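Local coordinates for protein beta-glucosidase (Saccharopolyspora erythraea D, PDB 5M6G) that probably hydrolyses terminal, non-reducing beta-D-glucosyl residues, releasing beta-D-glucose, as a glycoside hydrolase of family 3, at residues Gln66-Glu71 / Lys347-Leu352; Asp315-Gln320 / Val328-Asn333. All blocks are in the same frame, centred on the assembly; numbering follows the deposited sequence.

Interaction 1 of 2, residues Gln66-Glu71 / Lys347-Leu352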
loop_
_atom_site.group_PDB
_atom_site.type_symbol
_atom_site.label_atom_id
_atom_site.label_comp_id
_atom_site.label_asym_id
_atom_site.label_seq_id
_atom_site.Cartn_x
_atom_site.Cartn_y
_atom_site.Cartn_z
ATOM N N GLN A 66 -23.988 4.669 -9.680
ATOM C CA GLN A 66 -22.780 5.402 -9.311
ATOM C C GLN A 66 -22.148 4.864 -8.038
ATOM O O GLN A 66 -20.948 5.053 -7.838
ATOM C CB GLN A 66 -23.057 6.896 -9.126
ATOM C CG GLN A 66 -23.267 7.674 -10.407
ATOM C CD GLN A 66 -22.057 7.627 -11.307
ATOM O OE1 GLN A 66 -20.976 8.097 -10.942
ATOM N NE2 GLN A 66 -22.226 7.053 -12.491
ATOM N N MET A 67 -22.921 4.198 -7.181
ATOM C CA MET A 67 -22.406 3.709 -5.909
ATOM C C MET A 67 -21.679 2.375 -6.036
ATOM O O MET A 67 -21.174 1.862 -5.033
ATOM C CB MET A 67 -23.554 3.608 -4.903
ATOM C CG MET A 67 -24.117 4.976 -4.545
ATOM S SD MET A 67 -25.616 4.913 -3.543
ATOM C CE MET A 67 -24.954 4.184 -2.041
ATOM N N VAL A 68 -21.591 1.821 -7.242
ATOM C CA VAL A 68 -20.984 0.516 -7.484
ATOM C C VAL A 68 -19.564 0.704 -8.016
ATOM O O VAL A 68 -19.332 1.495 -8.942
ATOM C CB VAL A 68 -21.834 -0.301 -8.473
ATOM C CG1 VAL A 68 -21.099 -1.582 -8.869
ATOM C CG2 VAL A 68 -23.221 -0.613 -7.873
ATOM N N GLN A 69 -18.609 -0.013 -7.423
ATOM C CA GLN A 69 -17.283 -0.191 -8.012
ATOM C C GLN A 69 -17.084 -1.687 -8.208
ATOM O O GLN A 69 -17.002 -2.438 -7.227
ATOM C CB GLN A 69 -16.180 0.406 -7.141
ATOM C CG GLN A 69 -14.779 0.261 -7.757
ATOM C CD GLN A 69 -13.710 0.745 -6.813
ATOM O OE1 GLN A 69 -13.455 0.121 -5.794
ATOM N NE2 GLN A 69 -13.113 1.888 -7.123
ATOM N N VAL A 70 -17.027 -2.121 -9.468
ATOM C CA VAL A 70 -16.985 -3.539 -9.801
ATOM C C VAL A 70 -15.600 -3.897 -10.320
ATOM O O VAL A 70 -14.965 -3.111 -11.038
ATOM C CB VAL A 70 -18.095 -3.923 -10.810
ATOM C CG1 VAL A 70 -17.900 -3.269 -12.200
ATOM C CG2 VAL A 70 -18.204 -5.432 -10.920
ATOM N N GLU A 71 -15.130 -5.086 -9.945
ATOM C CA GLU A 71 -13.830 -5.560 -10.395
ATOM C C GLU A 71 -13.911 -5.948 -11.869
ATOM O O GLU A 71 -14.886 -6.560 -12.312
ATOM C CB GLU A 71 -13.387 -6.747 -9.534
ATOM C CG GLU A 71 -11.880 -6.874 -9.334
ATOM C CD GLU A 71 -11.163 -7.428 -10.551
ATOM O OE1 GLU A 71 -11.722 -8.319 -11.220
ATOM O OE2 GLU A 71 -10.036 -6.970 -10.833
ATOM N N LYS A 347 -27.104 -7.481 -8.712
ATOM C CA LYS A 347 -27.804 -7.837 -7.485
ATOM C C LYS A 347 -27.675 -6.737 -6.446
ATOM O O LYS A 347 -28.642 -6.436 -5.740
ATOM C CB LYS A 347 -27.289 -9.159 -6.925
ATOM C CG LYS A 347 -28.013 -9.570 -5.642
ATOM C CD LYS A 347 -27.636 -10.967 -5.218
ATOM C CE LYS A 347 -26.188 -11.015 -4.765
ATOM N NZ LYS A 347 -25.868 -12.325 -4.148
ATOM N N PHE A 348 -26.495 -6.116 -6.338
ATOM C CA PHE A 348 -26.353 -5.002 -5.403
ATOM C C PHE A 348 -27.334 -3.884 -5.741
ATOM O O PHE A 348 -28.030 -3.360 -4.858
ATOM C CB PHE A 348 -24.915 -4.468 -5.404
ATOM C CG PHE A 348 -24.709 -3.314 -4.455
ATOM C CD1 PHE A 348 -24.438 -3.545 -3.117
ATOM C CD2 PHE A 348 -24.822 -2.004 -4.892
ATOM C CE1 PHE A 348 -24.269 -2.502 -2.242
ATOM C CE2 PHE A 348 -24.652 -0.956 -4.023
ATOM C CZ PHE A 348 -24.374 -1.206 -2.685
ATOM N N ILE A 349 -27.410 -3.514 -7.023
ATOM C CA ILE A 349 -28.300 -2.430 -7.425
ATOM C C ILE A 349 -29.751 -2.791 -7.126
ATOM O O ILE A 349 -30.507 -1.970 -6.592
ATOM C CB ILE A 349 -28.085 -2.083 -8.910
ATOM C CG1 ILE A 349 -26.693 -1.462 -9.103
ATOM C CG2 ILE A 349 -29.178 -1.150 -9.389
ATOM C CD1 ILE A 349 -26.250 -1.365 -10.547
ATOM N N ASP A 350 -30.153 -4.029 -7.437
ATOM C CA ASP A 350 -31.525 -4.460 -7.171
ATOM C C ASP A 350 -31.837 -4.417 -5.680
ATOM O O ASP A 350 -32.897 -3.927 -5.272
ATOM C CB ASP A 350 -31.760 -5.866 -7.725
ATOM C CG ASP A 350 -31.854 -5.889 -9.245
ATOM O OD1 ASP A 350 -32.028 -4.811 -9.845
ATOM O OD2 ASP A 350 -31.768 -6.980 -9.835
ATOM N N TYR A 351 -30.918 -4.927 -4.849
ATOM C CA TYR A 351 -31.127 -4.897 -3.403
ATOM C C TYR A 351 -31.258 -3.468 -2.895
ATOM O O TYR A 351 -32.149 -3.161 -2.099
ATOM C CB TYR A 351 -29.976 -5.599 -2.675
ATOM C CG TYR A 351 -30.026 -7.111 -2.668
ATOM C CD1 TYR A 351 -31.074 -7.807 -3.267
ATOM C CD2 TYR A 351 -29.013 -7.845 -2.065
ATOM C CE1 TYR A 351 -31.103 -9.196 -3.259
ATOM C CE2 TYR A 351 -29.030 -9.227 -2.052
ATOM C CZ TYR A 351 -30.076 -9.898 -2.645
ATOM O OH TYR A 351 -30.085 -11.270 -2.622
ATOM N N LEU A 352 -30.349 -2.584 -3.316
ATOM C CA LEU A 352 -30.379 -1.219 -2.800
ATOM C C LEU A 352 -31.634 -0.492 -3.261
ATOM O O LEU A 352 -32.220 0.282 -2.497
ATOM C CB LEU A 352 -29.120 -0.461 -3.228
ATOM C CG LEU A 352 -28.919 0.911 -2.579
ATOM C CD1 LEU A 352 -29.191 0.867 -1.064
ATOM C CD2 LEU A 352 -27.513 1.437 -2.855
#
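The Phe-348 ring meets Val-68 obliquely: methyl CG2 of the valine comes to 3.7 Å from CD2 of the ring and also lies near CE2, approaching the side of the ring that these two carbons form. Beyond this pair the ring meets that of Phe-339, the two planes inclined at about 35°, and Val-328 of helix 325-334 also packs on it. The other flat group, Tyr-351, makes no contact with segment 66-71; Lys-347 CG lies over one of its faces, 3.6 Å above the plane and displaced toward the rim.

Val-68 CG2 touches both Phe-348 and Ile-349. It stands 3.8 Å from Ile-349 CG1 and thus sits between the aromatic ring and the isoleucine chain. The valine and phenylalanine side chains run antiparallel alongside one another, whereas the isoleucine lies across the valine. With Phe-348 CG anti to the backbone N (chi1 180°), the ring extends from helix 345-357 toward the strand.

Just before the strand, Met-67 meets Leu-352. Its chain runs out straight to the sulfur and then bends (chi3 65°), which brings CE to 3.8 Å from Leu-352 CD2; SD lies near the same methyl, and the methionine is laid crosswise to the leucine. Met-67 also rests on Ile-366 and Ala-369 of helix 363-379.

Strand 68-71 pairs in parallel with strand 339-341 in the N-terminal, TIM-barrel-like domain. Helix 345-357 follows strand 339-341 in the chain and packs against the neighbouring strand 68-71. No hydrogen bond crosses between the two segments, and all five touching residues are buried. The chemistry is therefore purely apolar: strand and helix are joined by dispersion and by exclusion of water.

Interaction 2 of 2, residues Asp315-Gln320 / Val328-Asn333. With MG (magnesium ion), chain B.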
loop_
_atom_site.group_PDB
_atom_site.type_symbol
_atom_site.label_atom_id
_atom_site.label_comp_id
_atom_site.label_asym_id
_atom_site.label_seq_id
_atom_site.Cartn_x
_atom_site.Cartn_y
_atom_site.Cartn_z
ATOM N N ASP A 315 -20.203 -8.297 2.351
ATOM C CA ASP A 315 -20.451 -9.735 2.415
ATOM C C ASP A 315 -20.072 -10.320 3.766
ATOM O O ASP A 315 -20.678 -11.297 4.215
ATOM C CB ASP A 315 -19.651 -10.465 1.339
ATOM C CG ASP A 315 -19.835 -9.879 -0.035
ATOM O OD1 ASP A 315 -20.107 -8.660 -0.148
ATOM O OD2 ASP A 315 -19.681 -10.648 -1.006
ATOM N N LYS A 316 -19.048 -9.768 4.402
ATOM C CA LYS A 316 -18.472 -10.368 5.593
ATOM C C LYS A 316 -19.155 -9.906 6.873
ATOM O O LYS A 316 -18.763 -10.348 7.959
ATOM C CB LYS A 316 -16.966 -10.066 5.649
ATOM C CG LYS A 316 -16.225 -10.432 4.367
ATOM C CD LYS A 316 -14.776 -9.976 4.389
ATOM C CE LYS A 316 -14.160 -10.049 2.989
ATOM N NZ LYS A 316 -14.078 -11.424 2.422
ATOM N N LEU A 317 -20.175 -9.052 6.771
ATOM C CA LEU A 317 -20.823 -8.519 7.970
ATOM C C LEU A 317 -21.453 -9.619 8.818
ATOM O O LEU A 317 -21.337 -9.603 10.051
ATOM C CB LEU A 317 -21.878 -7.483 7.581
ATOM C CG LEU A 317 -21.335 -6.140 7.106
ATOM C CD1 LEU A 317 -22.467 -5.229 6.713
ATOM C CD2 LEU A 317 -20.515 -5.523 8.220
ATOM N N ASP A 318 -22.144 -10.564 8.190
ATOM C CA ASP A 318 -22.789 -11.648 8.917
ATOM C C ASP A 318 -21.932 -12.908 8.991
ATOM O O ASP A 318 -22.417 -13.945 9.450
ATOM C CB ASP A 318 -24.151 -11.978 8.295
ATOM C CG ASP A 318 -24.055 -12.457 6.853
ATOM O OD1 ASP A 318 -22.955 -12.834 6.397
ATOM O OD2 ASP A 318 -25.103 -12.463 6.167
ATOM N N GLY A 319 -20.687 -12.850 8.520
ATOM C CA GLY A 319 -19.805 -13.994 8.572
ATOM C C GLY A 319 -20.076 -15.078 7.554
ATOM O O GLY A 319 -19.398 -16.111 7.584
ATOM N N GLN A 320 -21.029 -14.886 6.649
ATOM C CA GLN A 320 -21.328 -15.876 5.624
ATOM C C GLN A 320 -21.110 -15.289 4.234
ATOM O O GLN A 320 -21.255 -14.078 4.025
ATOM C CB GLN A 320 -22.765 -16.391 5.768
ATOM C CG GLN A 320 -23.034 -17.026 7.127
ATOM C CD GLN A 320 -24.419 -17.626 7.233
ATOM O OE1 GLN A 320 -25.170 -17.668 6.257
ATOM N NE2 GLN A 320 -24.764 -18.104 8.422
ATOM N N VAL A 328 -26.474 -5.016 2.762
ATOM C CA VAL A 328 -26.566 -3.794 1.966
ATOM C C VAL A 328 -27.125 -2.654 2.809
ATOM O O VAL A 328 -26.524 -1.577 2.905
ATOM C CB VAL A 328 -27.419 -4.040 0.707
ATOM C CG1 VAL A 328 -27.601 -2.742 -0.082
ATOM C CG2 VAL A 328 -26.780 -5.123 -0.164
ATOM N N ARG A 329 -28.278 -2.882 3.451
ATOM C CA ARG A 329 -28.903 -1.847 4.271
ATOM C C ARG A 329 -27.960 -1.350 5.360
ATOM O O ARG A 329 -27.769 -0.138 5.527
ATOM C CB ARG A 329 -30.196 -2.382 4.894
ATOM C CG ARG A 329 -30.887 -1.425 5.882
ATOM C CD ARG A 329 -32.056 -2.132 6.606
ATOM N NE ARG A 329 -32.652 -3.131 5.723
ATOM C CZ ARG A 329 -32.689 -4.436 5.969
ATOM N NH1 ARG A 329 -32.206 -4.921 7.109
ATOM N NH2 ARG A 329 -33.220 -5.256 5.069
ATOM N N ALA A 330 -27.364 -2.274 6.118
ATOM C CA ALA A 330 -26.542 -1.869 7.255
ATOM C C ALA A 330 -25.357 -1.025 6.811
ATOM O O ALA A 330 -24.992 -0.047 7.478
ATOM C CB ALA A 330 -26.057 -3.096 8.023
ATOM N N SER A 331 -24.743 -1.382 5.679
ATOM C CA SER A 331 -23.518 -0.702 5.284
ATOM C C SER A 331 -23.805 0.633 4.607
ATOM O O SER A 331 -23.108 1.626 4.860
ATOM C CB SER A 331 -22.701 -1.601 4.369
ATOM O OG SER A 331 -21.359 -1.149 4.325
ATOM N N VAL A 332 -24.817 0.686 3.741
ATOM C CA VAL A 332 -25.207 1.977 3.182
ATOM C C VAL A 332 -25.620 2.937 4.295
ATOM O O VAL A 332 -25.236 4.114 4.291
ATOM C CB VAL A 332 -26.326 1.803 2.132
ATOM C CG1 VAL A 332 -26.795 3.157 1.632
ATOM C CG2 VAL A 332 -25.842 0.939 0.948
ATOM N N ASN A 333 -26.417 2.468 5.260
ATOM C CA ASN A 333 -26.851 3.375 6.321
ATOM C C ASN A 333 -25.721 3.722 7.276
ATOM O O ASN A 333 -25.806 4.735 7.975
ATOM C CB ASN A 333 -28.043 2.789 7.098
ATOM C CG ASN A 333 -29.355 2.918 6.327
ATOM O OD1 ASN A 333 -29.505 3.812 5.500
ATOM N ND2 ASN A 333 -30.299 2.021 6.590
HETATM MG MG MG B . -22.787 -12.190 4.135
HETATM O O HOH W 1 -24.250 -13.767 3.435
#
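Asp-318 OD1 is held from two directions. It binds the magnesium ion at 2.4 Å and accepts the backbone N-H of Gln-320 at 2.8 Å, a fairly straight bond (160°) that arrives on the anti side, 35° out of the carboxylate plane. The other oxygen, OD2, takes a hydrogen bond from a water that is itself a magnesium ligand. Asp-315 O, at 2.3 Å, and Gln-320 O bring two carbonyls to the ion, and Asp-322 O and Glu-327 OE2 complete a shell of six. The positive ion would be expected to stabilise the charged form of Asp-318.

Leu-317 is the residue that reaches helix 325-334. Its chain is extended beyond CB (chi2 178°), and methyl CD1 comes to 4.3 Å from Ser-331 CB and 4.4 Å from Ala-330 CB, a light apolar touch. Ser-331 turns its OG elsewhere, to His-287 O.

The loop combines a type I beta turn, Lys-316 to Gly-319, with an Asx turn at Asp-318. Three backbone carbonyls, two carboxylate oxygens and one water surround the ion, making this a magnesium-binding loop closed by Glu-327 of helix 325-334.

Helix 325-334 is the shared element. Interaction 2 places the metal-binding loop against one side of it, and Val-328 and Val-332 from the same helix pack on helix 345-357 of interaction 1. The centres of the two contacts are 13 Å apart, and they touch directly: Leu-352 CD1 lies 3.9 Å from Val-332 CG2, and Phe-348 CE1 lies 4.0 Å from Val-328 CG1. A salt bridge from Lys-347 to Asp-322 also ties helix 345-357 to the metal loop. The side chain of Phe-348 is about 11 Å from the magnesium ion. That of Ser-331 is about 14 Å from the bound sorbitol, so interaction 2 does not itself touch the sugar.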